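HTH-type transcriptional regulator AscG (Escherichia coli, PDB 3BRQ) represses transcription of the cryptic asc operon of Escherichia coli as a sequence-specific DNA-binding regulator of the LacI family. Local coordinates at residues 20-25 against 78-83; 173-178 against 197-202; 250-255 against 284-289. All coordinates share one frame; numbering follows the deposited sequence.

Contact 1. Residues 20-25 against 78-83; sequences QTLGLV and CDAIMI
Asp79 OD2 accepts the backbone N of Thr21 at 2.7 Å on its anti lone pair. Asp79 points toward 20-25, its CG beside its own backbone N (chi1 -55°), and CB and CG of Gln20 also touch OD2. The backbone N of Asp79 returns a bond to Thr21 O, so this residue holds Thr21 through both main chain and side chain. Thr21 OG1 in turn hydrogen-bonds Tyr72 OH of the second subunit. The parallel ladder then takes over. Gly23 N donates to Ala80 O, and Gly23 O receives Met82 N at 2.7 Å; Val25 N closes the series on Met82 O. The strand axes are 4.7 Å apart at closest approach and 21° from parallel. Gly23 suits its place because a CB there would clash with Ile81 CD1 and press on Cys78 SG, which sits 3.8 Å from Gly23 CA. On that face, Ile83 CD1 meets Val25 CG1 at 3.3 Å, tighter than usual van der Waals contact, the two side chains lying side by side. On the face of Leu22 and Leu24, Met82, present as selenomethionine, bends at chi3 (75°) and its CE reaches Leu24 CG at 3.8 Å. Strands 21-27 and 80-84 are neighbours in a five-stranded parallel sheet, joined through strand 53-60 and its flanking helices in the Rossmann-like manner of periplasmic-binding-protein domains. Helix 63-75 packs on Val25, Ile81 and Ile83, while helices 36-49 and 255-270 cover the Leu24-Met82 face.

Contact 2. Residues 173-178 against 197-202; sequences NEKLIA and RGAKFS
Arg197 NH1 is held between two backbone carbonyls, Lys175 O and Ile177 O, each 2.9 Å from it. The bond to Ile177 O is the straighter, 167° at the hydrogen, and that oxygen lies in the guanidinium plane; Lys175 O is tilted 20° from it. In both cases NH1 stands above the plane of the carbonyl it serves. The Arg197 chain, extended from CG to NE, spans the distance to the 3-10 turn 174-176, and its CD rests 3.3 Å from Lys175 O. An alanine here would probably leave Lys175 O and Ile177 O without this shared donor and less firmly tied to the end of helix 184-197. That helix follows edge strand 177-178 of the second, mixed sheet, and the loop from Gly198, at positive phi (82°), leads on to strand 203-206. Leu176 carries the apolar packing: its CD2 touches Phe201 CB at 3.7 Å and comes close to Lys200 O, the Leu176 and Phe201 side chains running past each other in opposite directions. Phe201 itself is buried against Leu194 and Leu195. The solvent side is looser: exposed Lys175 bends at chi3 and its NZ makes a long 3.3 Å hydrogen bond to Arg197 O, while Lys200 points away.

Contact 3. Residues 250-255 against 284-289; sequences SVKIPV and KLIRRD
Ile286 N donates to Ser250 O at 2.7 Å (166° at the hydrogen), standing above the carbonyl plane, and Ser250 N returns a bond to Ile286 O at 3.0 Å. These two bonds make Ser250-Ile286 a hydrogen-bonded antiparallel pair. At the other end Lys252 N donates to Lys284 O at 2.8 Å. Between them Val251 and Leu285 form the non-hydrogen-bonded pair, with CA atoms 4.1 Å apart. Their side chains cross at about a right angle, Val251 CG2 reaching Leu285 CD1 at 4.0 Å, and Leu285 CD1 also lies against the Ser250 carbonyl. On the face of Ser250 and Ile286, Lys252 and Lys284 run side by side in the same direction, bringing Lys284 NZ to 3.6 Å from Lys252 CD. Ile286 CG2 sits over the centre of the Arg288 guanidinium, 3.5 Å above its plane.

The next shell fixes these groups. Arg288 NH1 forms a salt bridge with Asp237 OD1 and a hydrogen bond to Leu248 O, while Ser250 OG is hydrogen-bonded to Asp209 OD1 and to Asp237 N. Val251 pairs through its backbone with Gly234 and Asp236, and helix 123-136 packs on Val251 and Leu285. Within this chain, strand 284-286 is outermost on one side of the mixed sheet and its one antiparallel member, after helix 255-270 has crossed to the other half of the chain.

With Lys252 NZ and Lys284 NZ 4.3 Å apart, each amine would probably raise the cost of protonating the other, though nearby Asp237, likely to offset the charge of Arg288, may also temper this repulsion.

How the contacts relate
Contact 1 belongs to the buried core of one sheet, whereas contacts 2 and 3 are partly buried and lie at the outermost strands, within this chain, of the other: 177-178 and 284-286. Their chemistry follows: parallel backbone bonds and aliphatic side chains in 20-25 with 78-83, an arginine bonding to carbonyls at a loop in 173-178 with 197-202, and an antiparallel ladder flanked by lysines in 250-255 with 284-289. Helix 255-270, which starts in contact 3, packs on Leu22 and Met82 of contact 1, so contacts 1 and 3 share an element although their nearest atoms are about 9 Å apart. Contacts 1 and 2 lie on opposite sides of the chain's centre, their own centres 45 Å apart.

Contact 1. Residues 20-25 against 78-83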
# COMPACT_ATOMS: atom_id res chain seq x y z
N GLN B 20 19.88 -17.63 11.72
CA GLN B 20 18.52 -18.13 11.68
C GLN B 20 17.69 -17.25 10.77
O GLN B 20 17.87 -16.03 10.73
CB GLN B 20 17.89 -18.09 13.06
CG GLN B 20 18.27 -19.25 13.93
CD GLN B 20 17.58 -19.16 15.27
OE1 GLN B 20 17.14 -18.08 15.69
NE2 GLN B 20 17.47 -20.30 15.95
N THR B 21 16.79 -17.88 10.02
CA THR B 21 16.02 -17.15 9.03
C THR B 21 14.54 -17.30 9.37
O THR B 21 14.10 -18.41 9.68
CB THR B 21 16.35 -17.70 7.64
OG1 THR B 21 17.72 -17.39 7.34
CG2 THR B 21 15.46 -17.12 6.57
N LEU B 22 13.79 -16.19 9.33
CA LEU B 22 12.33 -16.22 9.48
C LEU B 22 11.66 -16.11 8.11
O LEU B 22 11.88 -15.17 7.34
CB LEU B 22 11.83 -15.03 10.33
CG LEU B 22 11.43 -15.20 11.78
CD1 LEU B 22 11.45 -13.87 12.49
CD2 LEU B 22 10.00 -15.83 11.84
N GLY B 23 10.82 -17.09 7.82
CA GLY B 23 10.12 -17.14 6.54
C GLY B 23 8.72 -16.59 6.62
O GLY B 23 7.93 -16.94 7.54
N LEU B 24 8.36 -15.76 5.65
CA LEU B 24 7.00 -15.21 5.56
C LEU B 24 6.35 -15.68 4.27
O LEU B 24 6.98 -15.61 3.21
CB LEU B 24 7.03 -13.68 5.56
CG LEU B 24 7.17 -12.95 6.90
CD1 LEU B 24 7.87 -13.75 7.99
CD2 LEU B 24 7.84 -11.58 6.68
N VAL B 25 5.09 -16.14 4.34
CA VAL B 25 4.34 -16.54 3.12
C VAL B 25 3.09 -15.63 3.09
O VAL B 25 2.34 -15.62 4.06
CB VAL B 25 3.85 -18.04 3.14
CG1 VAL B 25 2.97 -18.33 1.90
CG2 VAL B 25 5.01 -18.96 3.07
N CYS B 78 14.53 -22.09 6.13
CA CYS B 78 13.91 -21.23 7.14
C CYS B 78 13.67 -22.01 8.43
O CYS B 78 13.18 -23.14 8.42
CB CYS B 78 12.60 -20.63 6.65
SG CYS B 78 12.90 -19.44 5.36
N ASP B 79 13.99 -21.37 9.55
CA ASP B 79 13.90 -21.99 10.88
C ASP B 79 12.49 -21.88 11.50
O ASP B 79 12.11 -22.70 12.31
CB ASP B 79 14.95 -21.35 11.78
CG ASP B 79 16.37 -21.46 11.17
OD1 ASP B 79 16.96 -22.54 11.34
OD2 ASP B 79 16.84 -20.53 10.48
N ALA B 80 11.73 -20.85 11.10
CA ALA B 80 10.34 -20.63 11.51
C ALA B 80 9.56 -20.01 10.36
O ALA B 80 10.12 -19.24 9.55
CB ALA B 80 10.30 -19.69 12.69
N ILE B 81 8.24 -20.27 10.33
CA ILE B 81 7.41 -19.69 9.25
C ILE B 81 6.22 -18.89 9.82
O ILE B 81 5.56 -19.34 10.77
CB ILE B 81 6.90 -20.81 8.31
CG1 ILE B 81 8.08 -21.66 7.79
CG2 ILE B 81 6.05 -20.25 7.10
CD1 ILE B 81 8.82 -20.92 6.66
N MSE B 82 5.95 -17.72 9.26
CA MSE B 82 4.66 -17.04 9.51
C MSE B 82 3.87 -17.17 8.23
O MSE B 82 4.29 -16.66 7.20
CB MSE B 82 4.84 -15.55 9.82
CG MSE B 82 3.44 -14.84 10.08
SE MSE B 82 3.44 -12.95 9.68
CE MSE B 82 3.41 -13.13 7.70
N ILE B 83 2.70 -17.84 8.28
CA ILE B 83 1.85 -17.90 7.07
C ILE B 83 0.70 -16.89 7.20
O ILE B 83 0.02 -16.85 8.21
CB ILE B 83 1.39 -19.36 6.75
CG1 ILE B 83 0.29 -19.42 5.68
CG2 ILE B 83 0.84 -20.06 7.96
CD1 ILE B 83 0.83 -19.18 4.25

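Contact 2. Residues 173-178 against 197-202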
# COMPACT_ATOMS: atom_id res chain seq x y z
N ASN B 173 -32.06 -7.00 4.53
CA ASN B 173 -32.48 -6.74 3.14
C ASN B 173 -31.27 -6.74 2.23
O ASN B 173 -30.44 -5.80 2.28
CB ASN B 173 -33.25 -5.40 3.03
CG ASN B 173 -33.75 -5.09 1.57
OD1 ASN B 173 -33.52 -5.84 0.64
ND2 ASN B 173 -34.42 -3.97 1.40
N GLU B 174 -31.10 -7.79 1.43
CA GLU B 174 -29.89 -7.79 0.53
C GLU B 174 -29.80 -6.65 -0.48
O GLU B 174 -28.73 -6.45 -1.10
CB GLU B 174 -29.64 -9.14 -0.16
CG GLU B 174 -29.81 -10.33 0.79
CD GLU B 174 -28.51 -10.98 1.15
OE1 GLU B 174 -27.45 -10.53 0.66
OE2 GLU B 174 -28.56 -11.95 1.93
N LYS B 175 -30.89 -5.90 -0.67
CA LYS B 175 -30.80 -4.74 -1.57
C LYS B 175 -29.92 -3.66 -1.00
O LYS B 175 -29.45 -2.79 -1.74
CB LYS B 175 -32.19 -4.20 -1.98
CG LYS B 175 -32.89 -5.16 -2.98
CD LYS B 175 -34.32 -4.68 -3.38
CE LYS B 175 -34.28 -3.21 -3.74
NZ LYS B 175 -35.34 -2.69 -4.69
N LEU B 176 -29.71 -3.70 0.31
CA LEU B 176 -28.78 -2.79 0.95
C LEU B 176 -27.32 -3.28 0.94
O LEU B 176 -26.48 -2.63 1.49
CB LEU B 176 -29.20 -2.45 2.39
CG LEU B 176 -30.46 -1.54 2.47
CD1 LEU B 176 -31.01 -1.51 3.91
CD2 LEU B 176 -30.09 -0.11 1.97
N ILE B 177 -27.06 -4.47 0.41
CA ILE B 177 -25.69 -4.99 0.36
C ILE B 177 -25.22 -4.94 -1.08
O ILE B 177 -25.89 -5.49 -1.99
CB ILE B 177 -25.60 -6.47 0.86
CG1 ILE B 177 -25.98 -6.57 2.37
CG2 ILE B 177 -24.18 -7.01 0.64
CD1 ILE B 177 -26.44 -7.97 2.82
N ALA B 178 -24.09 -4.31 -1.31
CA ALA B 178 -23.52 -4.18 -2.65
C ALA B 178 -22.18 -4.92 -2.62
O ALA B 178 -21.35 -4.65 -1.73
CB ALA B 178 -23.30 -2.69 -2.96
N ARG B 197 -31.04 1.31 -6.94
CA ARG B 197 -31.97 0.29 -6.31
C ARG B 197 -33.14 0.93 -5.56
O ARG B 197 -34.20 0.31 -5.42
CB ARG B 197 -31.24 -0.69 -5.39
CG ARG B 197 -30.44 -1.77 -6.10
CD ARG B 197 -29.77 -2.62 -5.04
NE ARG B 197 -28.89 -3.64 -5.63
CZ ARG B 197 -27.93 -4.26 -4.96
NH1 ARG B 197 -27.70 -3.94 -3.71
NH2 ARG B 197 -27.22 -5.21 -5.53
N GLY B 198 -32.96 2.15 -5.09
CA GLY B 198 -34.02 2.96 -4.44
C GLY B 198 -34.30 2.69 -2.97
O GLY B 198 -35.11 3.37 -2.35
N ALA B 199 -33.67 1.69 -2.39
CA ALA B 199 -33.92 1.33 -0.99
C ALA B 199 -33.22 2.38 -0.12
O ALA B 199 -32.06 2.71 -0.34
CB ALA B 199 -33.41 -0.12 -0.74
N LYS B 200 -33.95 3.00 0.81
CA LYS B 200 -33.39 4.14 1.54
C LYS B 200 -32.32 3.69 2.54
O LYS B 200 -32.43 2.63 3.19
CB LYS B 200 -34.49 4.88 2.30
CG LYS B 200 -35.17 5.99 1.53
CD LYS B 200 -34.37 7.32 1.74
CE LYS B 200 -34.91 8.51 0.91
NZ LYS B 200 -36.39 8.72 1.13
N PHE B 201 -31.28 4.50 2.71
CA PHE B 201 -30.37 4.24 3.79
C PHE B 201 -29.82 5.55 4.38
O PHE B 201 -29.62 6.52 3.62
CB PHE B 201 -29.27 3.25 3.32
CG PHE B 201 -28.46 3.74 2.11
CD1 PHE B 201 -27.29 4.43 2.30
CD2 PHE B 201 -28.90 3.47 0.80
CE1 PHE B 201 -26.55 4.88 1.25
CE2 PHE B 201 -28.17 3.92 -0.30
CZ PHE B 201 -26.99 4.62 -0.07
N SER B 202 -29.55 5.58 5.69
CA SER B 202 -28.94 6.75 6.37
C SER B 202 -27.44 6.58 6.67
O SER B 202 -26.74 7.55 6.99
CB SER B 202 -29.71 7.15 7.67
OG SER B 202 -29.65 6.14 8.69

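Contact 3. Residues 250-255 against 284-289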
# COMPACT_ATOMS: atom_id res chain seq x y z
N SER B 250 -13.11 5.37 10.52
CA SER B 250 -12.55 4.08 10.10
C SER B 250 -12.17 3.17 11.26
O SER B 250 -11.74 3.62 12.30
CB SER B 250 -11.33 4.26 9.21
OG SER B 250 -10.99 3.01 8.57
N VAL B 251 -12.35 1.87 11.06
CA VAL B 251 -11.95 0.87 12.01
C VAL B 251 -10.44 0.61 11.91
O VAL B 251 -9.94 0.17 10.89
CB VAL B 251 -12.80 -0.46 11.81
CG1 VAL B 251 -12.32 -1.52 12.73
CG2 VAL B 251 -14.25 -0.19 12.10
N LYS B 252 -9.71 0.88 12.99
CA LYS B 252 -8.28 0.61 13.04
C LYS B 252 -7.98 -0.77 13.61
O LYS B 252 -8.50 -1.15 14.66
CB LYS B 252 -7.55 1.67 13.87
CG LYS B 252 -6.02 1.54 13.83
CD LYS B 252 -5.43 2.70 14.60
CE LYS B 252 -3.94 2.84 14.30
NZ LYS B 252 -3.12 1.93 15.16
N ILE B 253 -7.17 -1.52 12.86
CA ILE B 253 -6.68 -2.85 13.22
C ILE B 253 -5.30 -2.63 13.85
O ILE B 253 -4.49 -1.88 13.30
CB ILE B 253 -6.60 -3.81 11.95
CG1 ILE B 253 -7.93 -3.79 11.15
CG2 ILE B 253 -6.19 -5.28 12.30
CD1 ILE B 253 -9.22 -4.25 11.92
N PRO B 254 -5.04 -3.30 15.00
CA PRO B 254 -3.75 -3.23 15.66
C PRO B 254 -2.68 -4.06 14.91
O PRO B 254 -2.06 -4.97 15.47
CB PRO B 254 -4.04 -3.81 17.04
CG PRO B 254 -5.19 -4.77 16.82
CD PRO B 254 -6.00 -4.20 15.70
N VAL B 255 -2.47 -3.73 13.65
CA VAL B 255 -1.49 -4.44 12.82
C VAL B 255 -0.13 -4.55 13.51
O VAL B 255 0.40 -5.65 13.67
CB VAL B 255 -1.32 -3.75 11.40
CG1 VAL B 255 -0.15 -4.35 10.62
CG2 VAL B 255 -2.57 -3.90 10.62
N LYS B 284 -10.61 -0.77 16.72
CA LYS B 284 -11.37 0.32 17.34
C LYS B 284 -11.85 1.21 16.21
O LYS B 284 -11.09 1.51 15.31
CB LYS B 284 -10.50 1.15 18.30
CG LYS B 284 -9.05 1.31 17.83
CD LYS B 284 -8.22 2.40 18.58
CE LYS B 284 -6.72 2.26 18.20
NZ LYS B 284 -5.90 3.54 18.03
N LEU B 285 -13.11 1.61 16.25
CA LEU B 285 -13.65 2.55 15.29
C LEU B 285 -13.11 3.94 15.65
O LEU B 285 -13.18 4.37 16.83
CB LEU B 285 -15.18 2.55 15.31
CG LEU B 285 -15.77 3.71 14.50
CD1 LEU B 285 -15.46 3.54 13.00
CD2 LEU B 285 -17.25 3.78 14.74
N ILE B 286 -12.48 4.60 14.69
CA ILE B 286 -12.02 5.95 14.90
C ILE B 286 -13.09 6.87 14.35
O ILE B 286 -13.39 6.82 13.15
CB ILE B 286 -10.67 6.19 14.24
CG1 ILE B 286 -9.67 5.13 14.76
CG2 ILE B 286 -10.20 7.67 14.47
CD1 ILE B 286 -8.32 5.61 15.19
N ARG B 287 -13.65 7.71 15.21
CA ARG B 287 -14.82 8.51 14.86
C ARG B 287 -14.40 9.84 14.33
O ARG B 287 -13.72 10.58 15.04
CB ARG B 287 -15.71 8.71 16.09
CG ARG B 287 -16.42 7.42 16.45
CD ARG B 287 -17.00 7.46 17.86
NE ARG B 287 -17.15 6.08 18.32
CZ ARG B 287 -16.22 5.40 18.98
NH1 ARG B 287 -15.08 5.98 19.33
NH2 ARG B 287 -16.44 4.13 19.30
N ARG B 288 -14.78 10.13 13.07
CA ARG B 288 -14.37 11.38 12.41
C ARG B 288 -15.61 12.01 11.80
O ARG B 288 -16.75 11.52 12.00
CB ARG B 288 -13.25 11.14 11.36
CG ARG B 288 -12.07 10.28 11.83
CD ARG B 288 -10.81 10.58 10.98
NE ARG B 288 -9.57 10.04 11.55
CZ ARG B 288 -9.07 8.81 11.33
NH1 ARG B 288 -9.70 7.94 10.57
NH2 ARG B 288 -7.91 8.47 11.91
N ASP B 289 -15.42 13.05 11.01
CA ASP B 289 -16.52 13.87 10.56
C ASP B 289 -17.53 13.17 9.64
O ASP B 289 -18.61 13.71 9.49
CB ASP B 289 -15.99 15.12 9.85
CG ASP B 289 -15.39 16.12 10.82
OD1 ASP B 289 -15.74 16.04 12.03
OD2 ASP B 289 -14.57 16.95 10.39